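Local coordinates for odorant binding protein 4 (Chrysopa pallens, PDB 6JPM) that probably binds odorant molecules, as a secreted, mostly helical member of the PBP/GOBP family of insect odorant-binding proteins, at residues 35-40 / 104-109. Residues are numbered along the deposited sequence; the frame is centred on the assembly and turned at random.
Sequences GVFDDD and FAKCLY
The phenyl ring of F37 is sandwiched between the aliphatic part of K106 and the backbone of its own loop: K106 CG lies over one face, the carbonyl carbon of G35 sits over the centre of the other, and Y109 CD1 approaches at the edge. This surface contact joins the loop between helices 26-32 and 41-53 to helix 99-111 in the mostly helical, disulfide-linked PBP/GOBP fold. K106 CG makes a CH-pi contact, 4.0 Å from the F37 ring centroid and 14° off the normal, and the next methylene, CD, lies 3.6 Å from F37 CG. The lysine chain bends at chi3, which carries CE and NZ away from the ring. The edge of F37 points toward the face of Y109 in an offset edge-to-face pair, planes at 83°, in which F37 CZ meets Y109 CD1 at 3.8 Å. With CG anti to the backbone N (chi1 -179°), the Y109 side chain reaches from the helix to the loop, where CE1 packs on G35 CA at 3.5 Å. A leucine in place of Y109 would probably leave the F37 edge without the aromatic face of Y109 to meet and open a gap beside G35. F32 and Y116 add further aromatic contacts to F37 and Y109, respectively, while the neighbouring C107 ties this helix to helix 76-89 through its disulfide with C89. On the loop side, G35, with positive phi, is the C-prime residue of the Schellman motif that ends the preceding helix. Farther along, D40 is the N-cap of helix 41-53, and its carboxylate also pairs with K42. An Asx turn leads into that cap: D40 N donates to D38 OD1 at 3.0 Å, reaching the oxygen from above the carboxylate plane.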
ATOM      1  N   GLY A  35      -1.639  -6.539  10.930  1.00 25.74           N
ATOM      2  CA  GLY A  35      -3.092  -6.520  10.948  1.00 25.61           C
ATOM      3  C   GLY A  35      -3.711  -5.777  12.108  1.00 27.23           C
ATOM      4  O   GLY A  35      -4.883  -5.996  12.423  1.00 30.33           O
ATOM      5  N   VAL A  36      -2.962  -4.904  12.761  1.00 28.84           N
ATOM      6  CA  VAL A  36      -3.498  -4.052  13.813  1.00 31.50           C
ATOM      7  C   VAL A  36      -3.558  -2.648  13.241  1.00 30.61           C
ATOM      8  O   VAL A  36      -2.523  -2.000  13.042  1.00 27.97           O
ATOM      9  CB  VAL A  36      -2.652  -4.106  15.088  1.00 34.19           C
ATOM     10  CG1 VAL A  36      -3.169  -3.092  16.077  1.00 33.40           C
ATOM     11  CG2 VAL A  36      -2.697  -5.524  15.681  1.00 33.01           C
ATOM     12  N   PHE A  37      -4.772  -2.179  12.991  1.00 26.81           N
ATOM     13  CA  PHE A  37      -5.018  -1.000  12.166  1.00 30.18           C
ATOM     14  C   PHE A  37      -5.390   0.177  13.054  1.00 32.62           C
ATOM     15  O   PHE A  37      -6.474   0.209  13.641  1.00 41.13           O
ATOM     16  CB  PHE A  37      -6.111  -1.297  11.146  1.00 30.00           C
ATOM     17  CG  PHE A  37      -5.782  -2.439  10.230  1.00 27.58           C
ATOM     18  CD1 PHE A  37      -4.552  -2.500   9.592  1.00 26.72           C
ATOM     19  CD2 PHE A  37      -6.690  -3.471  10.029  1.00 26.27           C
ATOM     20  CE1 PHE A  37      -4.240  -3.543   8.746  1.00 24.89           C
ATOM     21  CE2 PHE A  37      -6.381  -4.522   9.198  1.00 34.10           C
ATOM     22  CZ  PHE A  37      -5.150  -4.557   8.553  1.00 26.42           C
ATOM     23  N   ASP A  38      -4.477   1.134  13.148  1.00 31.14           N
ATOM     24  CA  ASP A  38      -4.645   2.352  13.924  1.00 35.39           C
ATOM     25  C   ASP A  38      -5.198   3.410  12.979  1.00 38.85           C
ATOM     26  O   ASP A  38      -4.493   3.855  12.069  1.00 39.50           O
ATOM     27  CB  ASP A  38      -3.290   2.761  14.497  1.00 36.84           C
ATOM     28  CG  ASP A  38      -3.335   4.024  15.315  1.00 38.70           C
ATOM     29  OD1 ASP A  38      -4.430   4.566  15.564  1.00 45.74           O
ATOM     30  OD2 ASP A  38      -2.238   4.468  15.715  1.00 36.48           O
ATOM     31  N   ASP A  39      -6.461   3.810  13.170  1.00 28.45           N
ATOM     32  CA  ASP A  39      -7.005   4.799  12.245  1.00 27.06           C
ATOM     33  C   ASP A  39      -6.550   6.219  12.575  1.00 30.65           C
ATOM     34  O   ASP A  39      -7.170   7.190  12.127  1.00 31.41           O
ATOM     35  CB  ASP A  39      -8.531   4.696  12.184  1.00 36.53           C
ATOM     36  CG  ASP A  39      -9.234   5.129  13.478  1.00 44.40           C
ATOM     37  OD1 ASP A  39      -8.589   5.611  14.436  1.00 45.50           O
ATOM     38  OD2 ASP A  39     -10.477   4.985  13.517  1.00 48.13           O
ATOM     39  N   ASP A  40      -5.479   6.357  13.351  1.00 24.37           N
ATOM     40  CA  ASP A  40      -4.889   7.668  13.579  1.00 27.98           C
ATOM     41  C   ASP A  40      -4.523   8.298  12.242  1.00 29.72           C
ATOM     42  O   ASP A  40      -4.097   7.607  11.313  1.00 26.07           O
ATOM     43  CB  ASP A  40      -3.650   7.545  14.469  1.00 28.20           C
ATOM     44  CG  ASP A  40      -2.932   8.867  14.665  1.00 34.52           C
ATOM     45  OD1 ASP A  40      -3.411   9.725  15.442  1.00 38.91           O
ATOM     46  OD2 ASP A  40      -1.885   9.055  14.036  1.00 34.50           O
ATOM     47  N   PHE A 104      -8.143   1.195   1.464  1.00 22.57           N
ATOM     48  CA  PHE A 104      -7.636   0.299   0.429  1.00 18.64           C
ATOM     49  C   PHE A 104      -6.520  -0.593   0.972  1.00 22.92           C
ATOM     50  O   PHE A 104      -6.516  -1.803   0.734  1.00 24.94           O
ATOM     51  CB  PHE A 104      -7.140   1.130  -0.762  1.00 18.62           C
ATOM     52  CG  PHE A 104      -6.565   0.310  -1.899  1.00 27.61           C
ATOM     53  CD1 PHE A 104      -7.364  -0.579  -2.620  1.00 33.68           C
ATOM     54  CD2 PHE A 104      -5.233   0.453  -2.267  1.00 24.59           C
ATOM     55  CE1 PHE A 104      -6.840  -1.327  -3.687  1.00 24.24           C
ATOM     56  CE2 PHE A 104      -4.697  -0.289  -3.315  1.00 27.26           C
ATOM     57  CZ  PHE A 104      -5.508  -1.186  -4.024  1.00 29.93           C
ATOM     58  N   ALA A 105      -5.570  -0.011   1.720  1.00 23.04           N
ATOM     59  CA  ALA A 105      -4.450  -0.786   2.251  1.00 19.99           C
ATOM     60  C   ALA A 105      -4.919  -1.853   3.233  1.00 23.60           C
ATOM     61  O   ALA A 105      -4.434  -2.990   3.206  1.00 25.52           O
ATOM     62  CB  ALA A 105      -3.441   0.142   2.929  1.00 19.57           C
ATOM     63  N   LYS A 106      -5.823  -1.493   4.146  1.00 20.05           N
ATOM     64  CA  LYS A 106      -6.344  -2.484   5.090  1.00 22.77           C
ATOM     65  C   LYS A 106      -6.975  -3.643   4.341  1.00 26.73           C
ATOM     66  O   LYS A 106      -6.817  -4.802   4.731  1.00 23.89           O
ATOM     67  CB  LYS A 106      -7.400  -1.873   6.024  1.00 26.66           C
ATOM     68  CG  LYS A 106      -6.924  -0.770   6.927  1.00 33.63           C
ATOM     69  CD  LYS A 106      -7.929  -0.554   8.049  1.00 35.13           C
ATOM     70  CE  LYS A 106      -9.316  -0.278   7.509  1.00 33.74           C
ATOM     71  NZ  LYS A 106     -10.282   0.060   8.587  1.00 33.21           N
ATOM     72  N   CYS A 107      -7.718  -3.337   3.270  1.00 25.22           N
ATOM     73  CA  CYS A 107      -8.350  -4.392   2.485  1.00 22.01           C
ATOM     74  C   CYS A 107      -7.297  -5.298   1.865  1.00 28.60           C
ATOM     75  O   CYS A 107      -7.418  -6.530   1.901  1.00 27.97           O
ATOM     76  CB  CYS A 107      -9.244  -3.776   1.403  1.00 21.32           C
ATOM     77  SG  CYS A 107     -10.137  -5.017   0.402  1.00 34.05           S
ATOM     78  N   LEU A 108      -6.256  -4.698   1.281  1.00 22.14           N
ATOM     79  CA  LEU A 108      -5.222  -5.490   0.629  1.00 22.62           C
ATOM     80  C   LEU A 108      -4.585  -6.457   1.612  1.00 23.93           C
ATOM     81  O   LEU A 108      -4.368  -7.632   1.291  1.00 25.26           O
ATOM     82  CB  LEU A 108      -4.149  -4.589   0.031  1.00 24.02           C
ATOM     83  CG  LEU A 108      -4.512  -3.845  -1.246  1.00 30.98           C
ATOM     84  CD1 LEU A 108      -3.297  -3.062  -1.686  1.00 27.14           C
ATOM     85  CD2 LEU A 108      -4.973  -4.813  -2.332  1.00 27.81           C
ATOM     86  N   TYR A 109      -4.272  -5.968   2.819  1.00 26.04           N
ATOM     87  CA  TYR A 109      -3.673  -6.819   3.841  1.00 27.96           C
ATOM     88  C   TYR A 109      -4.600  -7.975   4.194  1.00 26.60           C
ATOM     89  O   TYR A 109      -4.193  -9.142   4.175  1.00 28.46           O
ATOM     90  CB  TYR A 109      -3.331  -5.999   5.089  1.00 22.99           C
ATOM     91  CG  TYR A 109      -2.692  -6.856   6.162  1.00 27.34           C
ATOM     92  CD1 TYR A 109      -3.483  -7.607   7.029  1.00 32.99           C
ATOM     93  CD2 TYR A 109      -1.307  -6.953   6.281  1.00 26.93           C
ATOM     94  CE1 TYR A 109      -2.925  -8.427   7.986  1.00 33.47           C
ATOM     95  CE2 TYR A 109      -0.733  -7.780   7.252  1.00 26.58           C
ATOM     96  CZ  TYR A 109      -1.556  -8.510   8.105  1.00 34.45           C
ATOM     97  OH  TYR A 109      -1.044  -9.332   9.081  1.00 36.14           O
TER